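Local coordinates for alpha-1,6-mannanase (Bacteroides thetaiotaomicron, PDB 4V1S), which belongs to glycoside hydrolase family 76 and probably hydrolyses alpha-1,6-linked mannan in the gut symbiont that makes it, at residues A[244-249]-A[298-303]; A[292-297]-A[317-322]; A[323-328]-A[384-389]. One frame throughout, in Å; residues are numbered along the deposited sequence. Where two conformers were deposited one is given.

In the fold
The three contacts lie in a mainly helical glycoside hydrolase, interaction 1 being the outermost. Interaction 1 sets strand 246-252 against the C-terminal end of helix 284-301, interaction 2 packs that helix on the next, 313-330, and interaction 3 passes from 313-330 to helix 374-394, which follows helix 334-350. Centres of interactions 1 and 2 lie about 8 Å apart, those of 2 and 3 about 13 Å, and those of 1 and 3 about 20 Å. Interaction 3 comes last along the chain, whereas the segments of 1 and 2 alternate. Asp321 OD1 joins interactions 2 and 3 by a salt bridge to Arg386 NE, 2.9 Å. The shared helices thus tie the strand-bearing edge to the C-terminal helix.

Interaction 1. Residues A[244-249]-A[298-303]; sequences DNLLWD and EAKWYN
Leu246 puts its two methyl groups against two successive residues at the end of helix 284-301. Leu246 CD1 lies 3.7 Å from CD of Lys300, so a leucine methyl meets a methylene of the lysine chain. Leu246 CD2 approaches CZ3 of Trp301 at 4.1 Å, and Leu246 CD1 comes as near to CH2 of the same ring; the indole therefore offers the outer carbons of its six-membered ring. The leucine and tryptophan side chains reach toward each other, and no hydrogen bond crosses between the segments.

Within the helical segment, Lys300 lies over one face of the Trp301 indole, its CD 3.5 Å above the ring plane and set off from the ring centre. The lysine starts with CG opposite the backbone N (chi1 -180°) and stays extended through chi3, which carries CD out to the leucine before chi4 bends the end. In Trp301, chi1 of -67° sets CG beside the backbone N, and the ring reaches nearer to Leu246 than the direction of its CB would suggest.

The backbone before the leucine is shaped by an Asx turn: Leu246 N donates to Asp244 OD1 at 3.0 Å, with an N-H...O angle of 158°, from well above the carboxylate plane. The other oxygen, OD2, makes a salt bridge to Lys262. Two carbonyls continue the attachment to helix 284-301, Asp244 O bonding to Ser296 OG and Asn245 O to Thr293 OG1.

The two segments thus meet through carbon, while polar groups beside that patch hold the turn to the helix. Lys300 NZ is 6.5 Å from Asp244 OD2, too far for direct pairing, so what the lysine contributes across this contact is its aliphatic chain.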
loop_
_atom_site.group_PDB
_atom_site.type_symbol
_atom_site.label_atom_id
_atom_site.label_comp_id
_atom_site.label_asym_id
_atom_site.label_seq_id
_atom_site.Cartn_x
_atom_site.Cartn_y
_atom_site.Cartn_z
ATOM N N ASP A 244 6.659 22.445 3.304
ATOM C CA ASP A 244 6.976 21.641 2.110
ATOM C C ASP A 244 5.860 20.717 1.649
ATOM O O ASP A 244 6.038 19.975 0.690
ATOM C CB ASP A 244 8.262 20.843 2.305
ATOM C CG ASP A 244 8.161 19.816 3.415
ATOM O OD1 ASP A 244 7.079 19.687 4.052
ATOM O OD2 ASP A 244 9.188 19.157 3.678
ATOM N N ASN A 245 4.700 20.787 2.309
ATOM C CA ASN A 245 3.551 19.955 1.980
ATOM C C ASN A 245 3.812 18.464 2.111
ATOM O O ASN A 245 3.109 17.657 1.529
ATOM C CB ASN A 245 2.977 20.303 0.616
ATOM C CG ASN A 245 2.201 21.593 0.662
ATOM O OD1 ASN A 245 1.134 21.657 1.281
ATOM N ND2 ASN A 245 2.752 22.639 0.063
ATOM N N LEU A 246 4.797 18.120 2.928
ATOM C CA LEU A 246 5.031 16.721 3.270
ATOM C C LEU A 246 4.426 16.405 4.631
ATOM O O LEU A 246 4.039 17.300 5.374
ATOM C CB LEU A 246 6.517 16.391 3.232
ATOM C CG LEU A 246 7.123 16.517 1.826
ATOM C CD1 LEU A 246 8.590 16.128 1.836
ATOM C CD2 LEU A 246 6.353 15.720 0.776
ATOM N N LEU A 247 4.320 15.114 4.915
ATOM C CA LEU A 247 3.620 14.640 6.113
ATOM C C LEU A 247 4.592 14.167 7.175
ATOM O O LEU A 247 5.491 13.361 6.900
ATOM C CB LEU A 247 2.686 13.465 5.769
ATOM C CG LEU A 247 1.338 13.725 5.087
ATOM C CD1 LEU A 247 0.364 14.508 5.968
ATOM C CD2 LEU A 247 1.491 14.406 3.736
ATOM N N TRP A 248 4.381 14.655 8.394
ATOM C CA TRP A 248 5.052 14.105 9.561
ATOM C C TRP A 248 4.490 12.703 9.842
ATOM O O TRP A 248 3.531 12.278 9.224
ATOM C CB TRP A 248 4.887 15.039 10.771
ATOM C CG TRP A 248 5.557 16.372 10.563
ATOM C CD1 TRP A 248 6.806 16.579 10.075
ATOM C CD2 TRP A 248 5.022 17.677 10.849
ATOM N NE1 TRP A 248 7.088 17.925 10.030
ATOM C CE2 TRP A 248 6.001 18.617 10.483
ATOM C CE3 TRP A 248 3.803 18.141 11.360
ATOM C CZ2 TRP A 248 5.817 20.007 10.646
ATOM C CZ3 TRP A 248 3.607 19.501 11.500
ATOM C CH2 TRP A 248 4.603 20.425 11.136
ATOM N N ASP A 249 5.122 11.979 10.750
ATOM C CA ASP A 249 4.801 10.565 10.969
ATOM C C ASP A 249 3.659 10.304 11.951
ATOM O O ASP A 249 2.786 9.490 11.680
ATOM C CB ASP A 249 6.028 9.779 11.442
ATOM C CG ASP A 249 5.825 8.284 11.320
ATOM O OD1 ASP A 249 5.600 7.845 10.201
ATOM O OD2 ASP A 249 5.896 7.559 12.329
ATOM N N GLU A 298 8.593 14.096 -4.993
ATOM C CA GLU A 298 9.590 13.868 -6.050
ATOM C C GLU A 298 10.919 14.563 -5.709
ATOM O O GLU A 298 11.989 13.972 -5.802
ATOM C CB GLU A 298 9.085 14.380 -7.400
ATOM C CG GLU A 298 7.880 13.652 -7.940
ATOM C CD GLU A 298 7.466 14.136 -9.301
ATOM O OE1 GLU A 298 8.294 14.781 -9.986
ATOM O OE2 GLU A 298 6.324 13.856 -9.710
ATOM N N ALA A 299 10.852 15.834 -5.299
ATOM C CA ALA A 299 12.069 16.568 -4.989
ATOM C C ALA A 299 12.836 15.883 -3.875
ATOM O O ALA A 299 14.052 15.825 -3.914
ATOM C CB ALA A 299 11.751 17.993 -4.607
ATOM N N LYS A 300 12.124 15.375 -2.861
ATOM C CA LYS A 300 12.821 14.790 -1.716
ATOM C C LYS A 300 13.402 13.395 -2.030
ATOM O O LYS A 300 14.534 13.092 -1.666
ATOM C CB LYS A 300 11.910 14.702 -0.506
ATOM C CG LYS A 300 12.582 14.111 0.713
ATOM C CD LYS A 300 11.749 14.275 1.973
ATOM C CE LYS A 300 12.411 13.609 3.162
ATOM N NZ LYS A 300 13.562 14.397 3.675
ATOM N N TRP A 301 12.604 12.559 -2.688
ATOM C CA TRP A 301 12.886 11.132 -2.775
ATOM C C TRP A 301 13.242 10.588 -4.145
ATOM O O TRP A 301 13.803 9.502 -4.214
ATOM C CB TRP A 301 11.729 10.303 -2.212
ATOM C CG TRP A 301 11.516 10.438 -0.720
ATOM C CD1 TRP A 301 12.340 9.988 0.260
ATOM C CD2 TRP A 301 10.375 11.023 -0.049
ATOM N NE1 TRP A 301 11.803 10.255 1.508
ATOM C CE2 TRP A 301 10.603 10.896 1.344
ATOM C CE3 TRP A 301 9.199 11.651 -0.486
ATOM C CZ2 TRP A 301 9.711 11.379 2.298
ATOM C CZ3 TRP A 301 8.311 12.145 0.477
ATOM C CH2 TRP A 301 8.578 12.003 1.848
ATOM N N TYR A 302 12.945 11.320 -5.213
ATOM C CA TYR A 302 13.106 10.761 -6.548
ATOM C C TYR A 302 14.283 11.346 -7.282
ATOM O O TYR A 302 14.357 12.555 -7.457
ATOM C CB TYR A 302 11.846 10.982 -7.363
ATOM C CG TYR A 302 11.868 10.355 -8.752
ATOM C CD1 TYR A 302 12.230 8.995 -8.938
ATOM C CD2 TYR A 302 11.514 11.082 -9.852
ATOM C CE1 TYR A 302 12.202 8.418 -10.188
ATOM C CE2 TYR A 302 11.446 10.502 -11.123
ATOM C CZ TYR A 302 11.804 9.187 -11.299
ATOM O OH TYR A 302 11.818 8.600 -12.567
ATOM N N ASN A 303 15.192 10.486 -7.728
ATOM C CA ASN A 303 16.251 10.906 -8.665
ATOM C C ASN A 303 15.687 10.608 -10.053
ATOM O O ASN A 303 15.652 9.450 -10.489
ATOM C CB ASN A 303 17.525 10.142 -8.389
ATOM C CG ASN A 303 18.636 10.428 -9.397
ATOM O OD1 ASN A 303 18.394 10.857 -10.513
ATOM N ND2 ASN A 303 19.872 10.163 -8.986
#

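Interaction 2. Residues A[292-297]-A[317-322]; sequences ATLASS and FSIIDS
This is a buried, apolar helix-to-helix contact between 292-297 of helix 284-301 and 317-322 of helix 313-330. The short axes approach to 11.2 Å with a signed crossing angle of -132°, an inclined, broadly antiparallel crossing of two helices that are consecutive in the chain.

Small groups meet branched ones on both sides. In the conformer of Ile319 described here, one of two, its methyl CD1 touches CB of Ser297 at 3.8 Å, and its branch CG2 meets Leu294 CD1 more loosely, at 4.3 Å. Leu294 CD1 also rests 4.0 Å from CB of Ser322. With CG opposite its own N (chi1 -178°), Leu294 brings its end closer to the second helix than its CB direction would.

Each serine hydroxyl is turned back onto its own helix. Ser297 OG donates to Thr293 O at 2.8 Å from above the carbonyl plane, and Ser322 OG donates to Ser318 O at the same length. Either carbonyl also accepts from the serine's backbone N, arriving from the opposite face, so it carries two bonds while CB is presented across the interface. Were Ser297 replaced by an alanine, Thr293 O would probably be left without its second donor.

Outside the pair, Ser297 and Thr293 also pack on helix 264-281, Leu294 reaches Trp335 of helix 334-350, and Ile320 packs on helices 334-350 and 374-394.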
loop_
_atom_site.group_PDB
_atom_site.type_symbol
_atom_site.label_atom_id
_atom_site.label_comp_id
_atom_site.label_asym_id
_atom_site.label_seq_id
_atom_site.Cartn_x
_atom_site.Cartn_y
_atom_site.Cartn_z
ATOM N N ALA A 292 0.876 19.556 -4.970
ATOM C CA ALA A 292 1.934 20.156 -4.152
ATOM C C ALA A 292 2.739 19.112 -3.385
ATOM O O ALA A 292 3.982 19.150 -3.357
ATOM C CB ALA A 292 1.358 21.191 -3.192
ATOM N N THR A 293 2.027 18.191 -2.734
ATOM C CA THR A 293 2.681 17.130 -1.994
ATOM C C THR A 293 3.467 16.163 -2.913
ATOM O O THR A 293 4.586 15.771 -2.574
ATOM C CB THR A 293 1.663 16.381 -1.143
ATOM O OG1 THR A 293 1.087 17.289 -0.194
ATOM C CG2 THR A 293 2.259 15.165 -0.431
ATOM N N LEU A 294 2.914 15.845 -4.071
ATOM C CA LEU A 294 3.610 14.993 -5.029
ATOM C C LEU A 294 4.905 15.673 -5.554
ATOM O O LEU A 294 5.946 15.042 -5.611
ATOM C CB LEU A 294 2.699 14.580 -6.161
ATOM C CG LEU A 294 3.300 13.655 -7.183
ATOM C CD1 LEU A 294 3.800 12.338 -6.614
ATOM C CD2 LEU A 294 2.259 13.427 -8.262
ATOM N N ALA A 295 4.866 16.948 -5.868
ATOM C CA ALA A 295 6.069 17.628 -6.310
ATOM C C ALA A 295 7.151 17.614 -5.237
ATOM O O ALA A 295 8.318 17.382 -5.528
ATOM C CB ALA A 295 5.745 19.061 -6.738
ATOM N N SER A 296 6.768 17.888 -3.991
ATOM C CA SER A 296 7.719 17.882 -2.882
ATOM C C SER A 296 8.242 16.473 -2.595
ATOM O O SER A 296 9.399 16.291 -2.178
ATOM C CB SER A 296 7.085 18.454 -1.636
ATOM O OG SER A 296 6.915 19.863 -1.778
ATOM N N SER A 297 7.411 15.481 -2.842
ATOM C CA SER A 297 7.819 14.099 -2.668
ATOM C C SER A 297 8.831 13.689 -3.753
ATOM O O SER A 297 9.843 13.046 -3.451
ATOM C CB SER A 297 6.612 13.159 -2.745
ATOM O OG SER A 297 5.679 13.412 -1.671
ATOM N N PHE A 317 7.019 2.775 -3.181
ATOM C CA PHE A 317 6.092 2.301 -4.220
ATOM C C PHE A 317 4.868 3.195 -4.273
ATOM O O PHE A 317 4.216 3.327 -5.353
ATOM C CB PHE A 317 5.682 0.832 -3.977
ATOM C CG PHE A 317 4.592 0.725 -2.971
ATOM C CD1 PHE A 317 4.826 0.853 -1.634
ATOM C CD2 PHE A 317 3.278 0.790 -3.423
ATOM C CE1 PHE A 317 3.772 0.908 -0.738
ATOM C CE2 PHE A 317 2.216 0.815 -2.538
ATOM C CZ PHE A 317 2.480 0.903 -1.191
ATOM N N SER A 318 4.524 3.821 -3.128
ATOM C CA SER A 318 3.318 4.683 -3.083
ATOM C C SER A 318 3.451 5.933 -3.953
ATOM O O SER A 318 2.447 6.461 -4.439
ATOM C CB SER A 318 2.939 5.073 -1.653
ATOM O OG SER A 318 3.926 5.864 -1.047
ATOM N N ILE A 319 4.683 6.390 -4.169
ATOM C CA ILE A 319 4.906 7.523 -5.073
ATOM C C ILE A 319 4.635 7.068 -6.511
ATOM O O ILE A 319 4.023 7.799 -7.310
ATOM C CB ILE A 319 6.323 8.099 -4.917
ATOM C CG1 ILE A 319 6.525 8.620 -3.480
ATOM C CG2 ILE A 319 6.595 9.180 -5.966
ATOM C CD1 ILE A 319 5.437 9.537 -2.950
ATOM N N ILE A 320 5.055 5.839 -6.842
ATOM C CA ILE A 320 4.786 5.299 -8.176
ATOM C C ILE A 320 3.285 5.115 -8.389
ATOM O O ILE A 320 2.754 5.498 -9.449
ATOM C CB ILE A 320 5.553 3.992 -8.420
ATOM C CG1 ILE A 320 7.058 4.191 -8.204
ATOM C CG2 ILE A 320 5.261 3.468 -9.823
ATOM C CD1 ILE A 320 7.912 2.943 -8.446
ATOM N N ASP A 321 2.567 4.603 -7.383
ATOM C CA ASP A 321 1.114 4.485 -7.520
ATOM C C ASP A 321 0.449 5.874 -7.657
ATOM O O ASP A 321 -0.567 5.994 -8.353
ATOM C CB ASP A 321 0.483 3.735 -6.316
ATOM C CG ASP A 321 0.349 2.248 -6.556
ATOM O OD1 ASP A 321 0.467 1.846 -7.735
ATOM O OD2 ASP A 321 0.101 1.507 -5.577
ATOM N N SER A 322 1.026 6.902 -7.008
ATOM C CA SER A 322 0.562 8.288 -7.149
ATOM C C SER A 322 0.709 8.756 -8.588
ATOM O O SER A 322 -0.197 9.408 -9.128
ATOM C CB SER A 322 1.287 9.232 -6.147
ATOM O OG SER A 322 0.975 8.860 -4.796
#

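Interaction 3. Residues A[323-328]-A[384-389]; sequences WFDMYD and YMRAAN
Phe324 and Arg386 lie alongside each other, their side chains pointing in opposing senses, and their overlap is the main packing part of the contact. CE2 of Phe324 lies 3.6 Å from CB of Arg386. Further along, the guanidinium has CD2 of the ring over one of its faces, while Arg386 NH2 comes within 3.5 Å of Phe324 CB. Ring and guanidinium planes are 64° apart, so the two groups are far from parallel and this is not a flat stack. Bends at chi2 and chi3 fold the arginine back along the phenylalanine. Near Phe324 CZ, the backbone N of Ala387 adds a looser approach at 4.2 Å.

The polar component is bridged by solvent. Arg386 NH2 donates to water 1 at 2.8 Å, the water lying in the guanidinium plane at its edge. That water in turn donates to Asp325 OD1 at 2.7 Å and to Asp328 OD2 at 3.0 Å. Asp325 OD1 is itself 4.4 Å from Arg386 NH2, beyond salt-bridge range, so the water supplies the hydrogen-bonded path between these opposite charges.

The direct ionic partners of both residues lie elsewhere in the chain. Arg386 forms salt bridges with Asp321 through NE and with Glu93 through NH1, and Asp325 OD2 pairs with Arg272. Together with the water, the two bridges of Arg386 probably restrict how its guanidinium turns.

The axes of segments 323-328 and 384-389 run nearly parallel, 20° apart and 12.3 Å at closest approach. Around them, Phe324 stacks with Tyr390 and touches helix 334-350, and Ala387 packs on Tyr46 of helix 46-61.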
loop_
_atom_site.group_PDB
_atom_site.type_symbol
_atom_site.label_atom_id
_atom_site.label_comp_id
_atom_site.label_asym_id
_atom_site.label_seq_id
_atom_site.Cartn_x
_atom_site.Cartn_y
_atom_site.Cartn_z
ATOM N N TRP A 323 1.856 8.463 -9.195
ATOM C CA TRP A 323 2.050 8.776 -10.607
ATOM C C TRP A 323 0.982 8.108 -11.502
ATOM O O TRP A 323 0.447 8.756 -12.411
ATOM C CB TRP A 323 3.455 8.439 -11.075
ATOM C CG TRP A 323 4.483 9.264 -10.522
ATOM C CD1 TRP A 323 4.402 10.591 -10.159
ATOM C CD2 TRP A 323 5.828 8.862 -10.291
ATOM N NE1 TRP A 323 5.626 11.030 -9.713
ATOM C CE2 TRP A 323 6.532 9.997 -9.804
ATOM C CE3 TRP A 323 6.516 7.667 -10.482
ATOM C CZ2 TRP A 323 7.894 9.943 -9.436
ATOM C CZ3 TRP A 323 7.887 7.616 -10.142
ATOM C CH2 TRP A 323 8.550 8.745 -9.623
ATOM N N PHE A 324 0.706 6.821 -11.289
ATOM C CA PHE A 324 -0.329 6.153 -12.051
ATOM C C PHE A 324 -1.678 6.840 -11.850
ATOM O O PHE A 324 -2.417 7.021 -12.818
ATOM C CB PHE A 324 -0.395 4.667 -11.688
ATOM C CG PHE A 324 0.793 3.840 -12.173
ATOM C CD1 PHE A 324 1.200 3.900 -13.520
ATOM C CD2 PHE A 324 1.469 2.964 -11.308
ATOM C CE1 PHE A 324 2.247 3.110 -13.977
ATOM C CE2 PHE A 324 2.481 2.144 -11.770
ATOM C CZ PHE A 324 2.896 2.240 -13.100
ATOM N N ASP A 325 -2.007 7.221 -10.603
ATOM C CA ASP A 325 -3.262 7.904 -10.348
ATOM C C ASP A 325 -3.302 9.253 -11.050
ATOM O O ASP A 325 -4.356 9.654 -11.549
ATOM C CB ASP A 325 -3.504 8.166 -8.867
ATOM C CG ASP A 325 -3.862 6.934 -8.084
ATOM O OD1 ASP A 325 -4.116 5.825 -8.647
ATOM O OD2 ASP A 325 -3.864 7.074 -6.848
ATOM N N MET A 326 -2.171 9.959 -11.095
ATOM C CA MET A 326 -2.112 11.234 -11.806
ATOM C C MET A 326 -2.394 11.047 -13.297
ATOM O O MET A 326 -3.103 11.839 -13.887
ATOM C CB MET A 326 -0.770 11.948 -11.608
ATOM C CG MET A 326 -0.662 12.677 -10.291
ATOM S SD MET A 326 -1.922 13.970 -10.094
ATOM C CE MET A 326 -1.327 14.774 -8.614
ATOM N N TYR A 327 -1.875 9.972 -13.881
ATOM C CA TYR A 327 -2.114 9.694 -15.289
ATOM C C TYR A 327 -3.596 9.423 -15.470
ATOM O O TYR A 327 -4.201 9.939 -16.399
ATOM C CB TYR A 327 -1.268 8.524 -15.821
ATOM C CG TYR A 327 -1.686 8.127 -17.204
ATOM C CD1 TYR A 327 -1.268 8.862 -18.304
ATOM C CD2 TYR A 327 -2.621 7.080 -17.413
ATOM C CE1 TYR A 327 -1.686 8.521 -19.578
ATOM C CE2 TYR A 327 -3.061 6.740 -18.692
ATOM C CZ TYR A 327 -2.587 7.474 -19.768
ATOM O OH TYR A 327 -2.988 7.177 -21.048
ATOM N N ASP A 328 -4.194 8.623 -14.582
ATOM C CA ASP A 328 -5.651 8.397 -14.626
ATOM C C ASP A 328 -6.450 9.723 -14.555
ATOM O O ASP A 328 -7.537 9.854 -15.149
ATOM C CB ASP A 328 -6.111 7.513 -13.453
ATOM C CG ASP A 328 -5.559 6.115 -13.506
ATOM O OD1 ASP A 328 -5.085 5.684 -14.576
ATOM O OD2 ASP A 328 -5.607 5.436 -12.439
ATOM N N TYR A 384 5.822 -4.397 -10.939
ATOM C CA TYR A 384 5.916 -4.962 -12.292
ATOM C C TYR A 384 4.555 -5.218 -12.901
ATOM O O TYR A 384 4.366 -5.010 -14.095
ATOM C CB TYR A 384 6.787 -6.231 -12.343
ATOM C CG TYR A 384 8.226 -6.040 -11.963
ATOM C CD1 TYR A 384 8.924 -4.882 -12.307
ATOM C CD2 TYR A 384 8.905 -7.024 -11.242
ATOM C CE1 TYR A 384 10.233 -4.693 -11.886
ATOM C CE2 TYR A 384 10.257 -6.887 -10.887
ATOM C CZ TYR A 384 10.906 -5.706 -11.217
ATOM O OH TYR A 384 12.214 -5.535 -10.863
ATOM N N MET A 385 3.612 -5.715 -12.104
ATOM C CA MET A 385 2.293 -5.979 -12.614
ATOM C C MET A 385 1.582 -4.656 -12.972
ATOM O O MET A 385 0.857 -4.573 -13.976
ATOM C CB MET A 385 1.474 -6.796 -11.622
ATOM C CG MET A 385 0.174 -7.325 -12.202
ATOM S SD MET A 385 0.365 -8.557 -13.463
ATOM C CE MET A 385 0.440 -10.047 -12.477
ATOM N N ARG A 386 1.765 -3.638 -12.131
ATOM C CA ARG A 386 1.227 -2.315 -12.446
ATOM C C ARG A 386 1.748 -1.773 -13.775
ATOM O O ARG A 386 0.987 -1.281 -14.625
ATOM C CB ARG A 386 1.524 -1.326 -11.343
ATOM C CG ARG A 386 0.816 -1.636 -10.039
ATOM C CD ARG A 386 -0.634 -1.242 -10.098
ATOM N NE ARG A 386 -0.813 0.140 -9.731
ATOM C CZ ARG A 386 -1.779 0.947 -10.130
ATOM N NH1 ARG A 386 -2.676 0.534 -10.981
ATOM N NH2 ARG A 386 -1.845 2.181 -9.639
ATOM N N ALA A 387 3.044 -1.857 -13.940
ATOM C CA ALA A 387 3.688 -1.434 -15.184
ATOM C C ALA A 387 3.157 -2.234 -16.387
ATOM O O ALA A 387 2.901 -1.676 -17.425
ATOM C CB ALA A 387 5.194 -1.585 -15.062
ATOM N N ALA A 388 2.959 -3.534 -16.213
ATOM C CA ALA A 388 2.401 -4.366 -17.277
ATOM C C ALA A 388 1.011 -3.883 -17.688
ATOM O O ALA A 388 0.677 -3.838 -18.872
ATOM C CB ALA A 388 2.362 -5.820 -16.822
ATOM N N ASN A 389 0.210 -3.497 -16.705
ATOM C CA ASN A 389 -1.143 -3.027 -16.967
ATOM C C ASN A 389 -1.112 -1.713 -17.742
ATOM O O ASN A 389 -1.829 -1.549 -18.703
ATOM C CB ASN A 389 -1.910 -2.892 -15.646
ATOM C CG ASN A 389 -3.376 -2.653 -15.846
ATOM O OD1 ASN A 389 -3.965 -3.106 -16.831
ATOM N ND2 ASN A 389 -3.985 -1.940 -14.923
HETATM O O HOH W 1 -3.835 3.979 -10.568
#